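Local coordinates for protein Rv1364c/MT1410 (Mycobacterium tuberculosis, PDB 3KE6) that probably combines a manganese-binding PP2C-type phosphatase domain (RsbU-like) with an anti-sigma-factor kinase domain (RsbW-like) in the regulation of sigma-factor activity, at residues S303-N308 with L358-A363. Sequence-based numbering, arbitrary orientation.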
# COMPACT_ATOMS: atom_id res chain seq x y z
N SER A 303 -10.97 -21.34 -8.66
CA SER A 303 -10.81 -22.67 -9.19
C SER A 303 -11.97 -23.55 -8.73
O SER A 303 -12.54 -24.30 -9.50
CB SER A 303 -9.47 -23.25 -8.73
OG SER A 303 -9.23 -24.54 -9.29
N GLU A 304 -12.36 -23.42 -7.47
CA GLU A 304 -13.43 -24.27 -6.95
C GLU A 304 -14.79 -23.87 -7.54
O GLU A 304 -15.62 -24.74 -7.83
CB GLU A 304 -13.43 -24.30 -5.42
CG GLU A 304 -12.41 -25.30 -4.82
CD GLU A 304 -12.62 -26.76 -5.26
OE1 GLU A 304 -13.53 -27.44 -4.71
OE2 GLU A 304 -11.86 -27.26 -6.14
N PHE A 305 -14.98 -22.57 -7.76
CA PHE A 305 -16.20 -22.09 -8.40
C PHE A 305 -16.32 -22.67 -9.80
O PHE A 305 -17.39 -23.07 -10.22
CB PHE A 305 -16.20 -20.57 -8.53
CG PHE A 305 -16.36 -19.83 -7.24
CD1 PHE A 305 -16.87 -20.42 -6.11
CD2 PHE A 305 -16.01 -18.46 -7.18
CE1 PHE A 305 -17.02 -19.69 -4.94
CE2 PHE A 305 -16.15 -17.72 -6.00
CZ PHE A 305 -16.66 -18.33 -4.88
N VAL A 306 -15.21 -22.68 -10.54
CA VAL A 306 -15.23 -23.20 -11.90
C VAL A 306 -15.50 -24.68 -11.85
O VAL A 306 -16.37 -25.14 -12.57
CB VAL A 306 -13.94 -22.93 -12.67
CG1 VAL A 306 -13.95 -23.67 -14.01
CG2 VAL A 306 -13.72 -21.41 -12.87
N GLU A 307 -14.77 -25.41 -11.00
CA GLU A 307 -14.97 -26.87 -10.88
C GLU A 307 -16.42 -27.22 -10.48
O GLU A 307 -17.02 -28.14 -11.05
CB GLU A 307 -14.01 -27.51 -9.89
CG GLU A 307 -12.52 -27.37 -10.22
CD GLU A 307 -11.94 -28.52 -11.05
OE1 GLU A 307 -12.67 -29.15 -11.85
OE2 GLU A 307 -10.71 -28.78 -10.91
N ASN A 308 -16.97 -26.48 -9.52
CA ASN A 308 -18.35 -26.66 -9.11
C ASN A 308 -19.33 -26.39 -10.25
O ASN A 308 -20.33 -27.08 -10.40
CB ASN A 308 -18.68 -25.75 -7.92
CG ASN A 308 -18.01 -26.20 -6.60
OD1 ASN A 308 -17.67 -27.38 -6.42
ND2 ASN A 308 -17.83 -25.26 -5.68
N LEU A 358 -19.83 -21.68 -0.40
CA LEU A 358 -19.86 -20.60 0.59
C LEU A 358 -18.80 -20.76 1.68
O LEU A 358 -17.82 -20.01 1.70
CB LEU A 358 -21.25 -20.49 1.25
CG LEU A 358 -22.25 -19.55 0.58
CD1 LEU A 358 -23.64 -19.71 1.23
CD2 LEU A 358 -21.74 -18.11 0.64
N ALA A 359 -18.99 -21.74 2.56
CA ALA A 359 -18.10 -21.97 3.71
C ALA A 359 -16.63 -22.13 3.28
O ALA A 359 -15.71 -21.75 4.01
CB ALA A 359 -18.56 -23.20 4.52
N MET A 360 -16.45 -22.70 2.09
CA MET A 360 -15.15 -22.87 1.45
C MET A 360 -14.55 -21.51 1.22
O MET A 360 -13.50 -21.19 1.76
CB MET A 360 -15.35 -23.58 0.10
CG MET A 360 -14.08 -24.00 -0.66
SD MET A 360 -13.43 -22.91 -1.96
CE MET A 360 -14.85 -22.03 -2.64
N ALA A 361 -15.26 -20.70 0.44
CA ALA A 361 -14.76 -19.43 -0.04
C ALA A 361 -14.75 -18.38 1.06
O ALA A 361 -13.79 -17.60 1.16
CB ALA A 361 -15.58 -18.96 -1.21
N GLU A 362 -15.80 -18.35 1.89
CA GLU A 362 -15.85 -17.40 3.01
C GLU A 362 -14.67 -17.57 3.95
O GLU A 362 -14.21 -16.59 4.54
CB GLU A 362 -17.18 -17.46 3.78
CG GLU A 362 -18.24 -16.50 3.19
CD GLU A 362 -19.66 -16.69 3.75
OE1 GLU A 362 -19.85 -17.49 4.71
OE2 GLU A 362 -20.59 -16.04 3.22
N ALA A 363 -14.16 -18.79 4.05
CA ALA A 363 -12.97 -19.08 4.84
C ALA A 363 -11.64 -18.75 4.16
O ALA A 363 -10.61 -18.80 4.82
CB ALA A 363 -12.99 -20.54 5.27
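In the RsbW-like domain, of the histidine kinase-like ATPase family, helix 292-312 packs beside the short helix 358-362, and M360 bridges the gap between them by meeting E304 and F305. The two axes come no nearer than 11.0 Å and run nearly antiparallel, at 161°, so side chains must span the distance. M360 does most of this. Its CG stands anti to the backbone N (chi1 -173°), which carries the chain across to the other helix, and bends at the next two torsions lay the sulfur against E304 and put the terminal methyl between E304 CB and the F305 ring. M360 SD lies 3.7 Å from E304 CB, so it is the aliphatic base of the glutamate, not its carboxylate, that receives the sulfur. The terminal methyl, M360 CE, sits 3.9 Å from F305 CE1, approaching the ring at a slant. F305 starts out along the flank of its helix, yet its ring extends into the interface, where CZ reaches A361 CB at 3.9 Å. The contact is therefore apolar and modest, burying 161 Å² over both sides. A361, buried like F305, also rests on A368 of strand 367-373, while S303 and V306 pack against helix 273-288. Helices layered on a beta-sheet in this way are consistent with the alpha/beta sandwich of the GHKL ATPase fold, to which the domain's family points.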